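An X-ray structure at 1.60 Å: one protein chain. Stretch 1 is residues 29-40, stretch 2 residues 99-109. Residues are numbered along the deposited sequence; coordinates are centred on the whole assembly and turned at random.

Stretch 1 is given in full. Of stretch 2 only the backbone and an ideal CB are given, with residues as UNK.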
# COMPACT_ATOMS: atom_id res chain seq x y z
N ASP A 29 11.50 9.23 5.77
CA ASP A 29 11.45 9.11 7.23
C ASP A 29 12.78 8.66 7.86
O ASP A 29 12.80 7.86 8.81
CB ASP A 29 10.31 8.18 7.64
CG ASP A 29 8.94 8.79 7.35
OD1 ASP A 29 8.90 9.96 6.89
OD2 ASP A 29 7.93 8.08 7.53
N MET A 30 13.89 9.20 7.36
CA MET A 30 15.19 8.94 8.01
C MET A 30 15.40 9.86 9.22
O MET A 30 16.36 10.64 9.30
CB MET A 30 16.34 8.90 6.98
CG MET A 30 16.25 7.68 6.03
SD MET A 30 16.35 6.04 6.83
CE MET A 30 18.19 6.01 7.11
N GLN A 31 14.50 9.68 10.18
CA GLN A 31 14.39 10.52 11.37
C GLN A 31 14.99 9.78 12.56
O GLN A 31 15.04 8.53 12.59
CB GLN A 31 12.91 10.81 11.66
CG GLN A 31 12.23 11.67 10.58
CD GLN A 31 10.74 11.62 10.68
OE1 GLN A 31 10.11 10.78 10.03
NE2 GLN A 31 10.16 12.47 11.54
N LYS A 32 15.42 10.56 13.57
CA LYS A 32 16.07 9.92 14.74
C LYS A 32 15.17 8.88 15.44
O LYS A 32 15.66 7.86 15.95
CB LYS A 32 16.51 10.99 15.74
CG LYS A 32 17.56 11.90 15.14
CD LYS A 32 17.86 13.09 16.04
CE LYS A 32 19.19 13.70 15.66
NZ LYS A 32 19.35 15.11 16.13
N VAL A 33 13.86 9.13 15.46
CA VAL A 33 12.90 8.23 16.09
C VAL A 33 12.92 6.79 15.49
O VAL A 33 12.64 5.81 16.20
CB VAL A 33 11.49 8.87 16.08
CG1 VAL A 33 10.99 9.02 14.65
CG2 VAL A 33 10.50 8.12 16.97
N PHE A 34 13.29 6.68 14.20
CA PHE A 34 13.44 5.37 13.52
C PHE A 34 14.88 4.88 13.45
O PHE A 34 15.11 3.68 13.36
CB PHE A 34 12.89 5.43 12.09
CG PHE A 34 11.46 5.87 12.02
CD1 PHE A 34 10.44 5.01 12.41
CD2 PHE A 34 11.13 7.14 11.54
CE1 PHE A 34 9.11 5.43 12.33
CE2 PHE A 34 9.82 7.56 11.48
CZ PHE A 34 8.80 6.72 11.87
N CYS A 35 15.85 5.80 13.49
CA CYS A 35 17.24 5.46 13.21
C CYS A 35 18.15 5.34 14.44
O CYS A 35 19.20 4.70 14.37
CB CYS A 35 17.85 6.46 12.24
SG CYS A 35 17.06 6.41 10.61
N GLU A 36 17.79 5.99 15.54
CA GLU A 36 18.63 5.88 16.76
C GLU A 36 18.16 4.72 17.61
O GLU A 36 16.96 4.50 17.75
CB GLU A 36 18.55 7.15 17.58
CG GLU A 36 19.13 8.32 16.85
CD GLU A 36 19.23 9.56 17.71
OE1 GLU A 36 18.52 9.68 18.73
OE2 GLU A 36 20.04 10.44 17.33
N PRO A 37 19.11 3.95 18.19
CA PRO A 37 18.75 2.81 19.05
C PRO A 37 17.82 3.18 20.21
O PRO A 37 17.00 2.36 20.62
CB PRO A 37 20.12 2.33 19.56
CG PRO A 37 21.07 2.71 18.46
CD PRO A 37 20.57 4.07 17.99
N THR A 38 17.93 4.42 20.69
CA THR A 38 17.09 4.92 21.76
C THR A 38 15.76 5.48 21.25
O THR A 38 14.91 5.89 22.04
CB THR A 38 17.80 6.03 22.57
OG1 THR A 38 18.29 7.04 21.69
CG2 THR A 38 18.97 5.45 23.37
N GLY A 39 15.57 5.50 19.93
CA GLY A 39 14.35 6.07 19.36
C GLY A 39 13.14 5.22 19.64
O GLY A 39 13.22 3.98 19.63
N ALA A 40 11.99 5.86 19.85
CA ALA A 40 10.78 5.13 20.22
C ALA A 40 10.29 4.14 19.14
O ALA A 40 9.53 3.22 19.43
CB ALA A 40 9.67 6.12 20.58
N UNK A 99 9.18 17.25 19.38
CA UNK A 99 10.02 16.12 19.84
C UNK A 99 11.35 16.11 19.10
O UNK A 99 11.36 16.08 17.87
CB UNK A 99 9.30 14.79 19.63
N UNK A 100 12.49 16.13 19.83
CA UNK A 100 13.79 16.14 19.13
C UNK A 100 13.99 15.01 18.12
O UNK A 100 14.70 15.18 17.13
CB UNK A 100 14.92 16.07 20.16
N UNK A 101 13.38 13.86 18.38
CA UNK A 101 13.61 12.71 17.52
C UNK A 101 12.89 12.72 16.18
O UNK A 101 13.11 11.81 15.35
CB UNK A 101 13.21 11.44 18.28
N UNK A 102 12.08 13.75 15.92
CA UNK A 102 11.47 13.84 14.57
C UNK A 102 12.44 14.41 13.54
O UNK A 102 12.14 14.43 12.34
CB UNK A 102 10.21 14.71 14.61
N UNK A 103 13.59 14.90 13.99
CA UNK A 103 14.56 15.48 13.05
C UNK A 103 15.28 14.41 12.23
O UNK A 103 15.53 13.30 12.73
CB UNK A 103 15.59 16.32 13.81
N UNK A 104 15.61 14.75 10.98
CA UNK A 104 16.43 13.87 10.13
C UNK A 104 17.81 13.66 10.76
O UNK A 104 18.40 14.59 11.33
CB UNK A 104 16.57 14.46 8.72
N UNK A 105 18.31 12.43 10.69
CA UNK A 105 19.63 12.12 11.23
C UNK A 105 20.74 12.97 10.61
O UNK A 105 20.73 13.29 9.41
CB UNK A 105 19.94 10.64 11.01
N UNK A 106 21.72 13.31 11.45
CA UNK A 106 22.81 14.19 11.01
C UNK A 106 23.61 13.58 9.85
O UNK A 106 24.08 14.31 8.97
CB UNK A 106 23.75 14.49 12.18
N UNK A 107 23.72 12.26 9.82
CA UNK A 107 24.44 11.58 8.74
C UNK A 107 23.83 11.85 7.37
O UNK A 107 24.52 11.71 6.33
CB UNK A 107 24.47 10.07 9.00
N UNK A 108 22.55 12.26 7.36
CA UNK A 108 21.85 12.57 6.12
C UNK A 108 21.30 13.99 6.12
O UNK A 108 20.32 14.28 5.43
CB UNK A 108 20.71 11.57 5.89
N UNK A 109 21.93 14.89 6.89
CA UNK A 109 21.40 16.24 7.10
C UNK A 109 21.02 16.92 5.79
O UNK A 109 21.84 17.00 4.88
CB UNK A 109 22.43 17.10 7.84

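Position 99 has phi/psi of -75/125 and no atom of stretch 1 within 5.5 Å of its ideal CB, so the visible contact sets almost no limit there. Its O accepts from N of position 102 (3.1 Å), closing the turn that follows. The residue is Asp99, whose side chain does not reach stretch 1.

Position 100 opens a 3-10 segment with phi -54, and its CB again has no neighbour in stretch 1. The phi allows proline, though many residues would serve. Pro100 is found; its O takes a hydrogen bond from a water that also accepts from Lys32 NZ.

At position 101 the backbone O accepts from Val33 N (2.8 Å, 143°), near the start of the helix. The ideal CB points sideways, 3.7 Å from Val33 N and 4.2 Å from Lys32 CB, with Gly39 CA and Glu36 further along. Small or medium side chains fit, polar ones such as Asn, Ser or Asp especially, although the Glu36 carboxylate argues against an acid. The residue is Asp101. Its OD1 lies 3.7 Å from Glu36 OE1, a like-charge approach; a water donates to both Glu36 OE1 and Asp101 OD2, and a second links Asp101 OD2 to Ala40 N.

Position 102 directs CA-to-CB away overall, yet its CB is 3.8 Å from Gln31 NE2, which donates to the backbone O here (2.9 Å, 157°). That bond asks nothing of the side chain, and Ala, Val, Thr or Ile would suit. Val102 is found, its deposited CB 3.7 Å from Gln31 NE2.

Position 103 offers its O to Lys32 N (2.9 Å, 154°), and Gln31 CA adds a CA-H...O contact to the same O at 3.3 Å. The ideal CB is 4.5 Å from Lys32 CD, so an acid or another polar residue is plausible. Glu103 is deposited, but the end of its side chain leads away and makes no salt bridge with the lysine.

Position 104 forms the single beta bridge with Gln31 (CA to CA 4.1 Å). Its CA approaches Met30 O at 3.3 Å; CA-to-CB points away overall, though the ideal CB is 3.9 Å from Met30 O. Beta-branched residues suit phi/psi of -61/139. Val104, chi1 t, brings CG1 to 3.5 Å from Met30 O.

Position 105 donates N to Met30 O (3.0 Å, 165°). Its CB lies 4.8 Å from Cys35 CB and 4.9 Å from Lys32 CG, with Met30 also near: Val, Ile, Leu or Met would fit. Ile105 puts CG2 3.5 Å from Cys35 CB and CD1 4.3 Å from Met30 CE.

At positions 106 and 107 stretch 1 leaves CB without neighbours and favours no side chain; they are Glu106, weakly bonded through OE1 to the water joining Lys32 NZ and Val104 O, and Ala107.

Position 108 points toward stretch 1, its CB 5.2 Å from Met30 CB, inviting a long apolar chain. Leu108 brings CD1 to 3.8 Å from Met30 CB.

Position 109 is out of reach, so stretch 1 sets no preference; the residue is Ala109.

Stretch 2 99-109: DPDVEVIEALA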
# COMPACT_ATOMS: atom_id res chain seq x y z
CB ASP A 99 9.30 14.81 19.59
CG ASP A 99 8.10 14.61 20.51
OD1 ASP A 99 8.01 15.26 21.59
OD2 ASP A 99 7.22 13.79 20.16
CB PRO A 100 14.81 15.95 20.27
CG PRO A 100 14.13 16.48 21.47
CD PRO A 100 12.66 16.18 21.30
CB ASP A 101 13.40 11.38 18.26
CG ASP A 101 14.57 11.07 19.23
OD1 ASP A 101 15.60 11.81 19.25
OD2 ASP A 101 14.46 10.08 19.98
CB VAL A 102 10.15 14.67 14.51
CG1 VAL A 102 9.08 14.07 15.44
CG2 VAL A 102 10.39 16.16 14.80
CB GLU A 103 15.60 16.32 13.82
CG GLU A 103 15.00 17.45 14.66
CD GLU A 103 14.29 18.54 13.84
OE1 GLU A 103 14.61 18.74 12.63
OE2 GLU A 103 13.37 19.21 14.40
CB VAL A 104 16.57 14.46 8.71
CG1 VAL A 104 17.55 13.63 7.85
CG2 VAL A 104 15.17 14.55 8.03
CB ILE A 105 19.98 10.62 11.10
CG1 ILE A 105 19.96 10.15 9.64
CG2 ILE A 105 19.02 9.79 11.92
CD1 ILE A 105 20.49 8.68 9.51
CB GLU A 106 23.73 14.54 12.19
CG GLU A 106 24.60 15.79 11.96
CD GLU A 106 23.79 17.05 11.61
OE1 GLU A 106 22.74 17.31 12.25
OE2 GLU A 106 24.22 17.80 10.70
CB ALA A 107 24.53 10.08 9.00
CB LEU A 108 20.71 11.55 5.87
CG LEU A 108 21.12 10.09 5.69
CD1 LEU A 108 19.84 9.27 5.58
CD2 LEU A 108 21.99 9.93 4.44
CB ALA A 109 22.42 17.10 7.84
O HOH W 1 17.07 16.43 17.36
O HOH W 2 19.78 15.80 13.20
O HOH W 3 16.57 8.68 20.47
O HOH W 4 12.01 8.78 20.28
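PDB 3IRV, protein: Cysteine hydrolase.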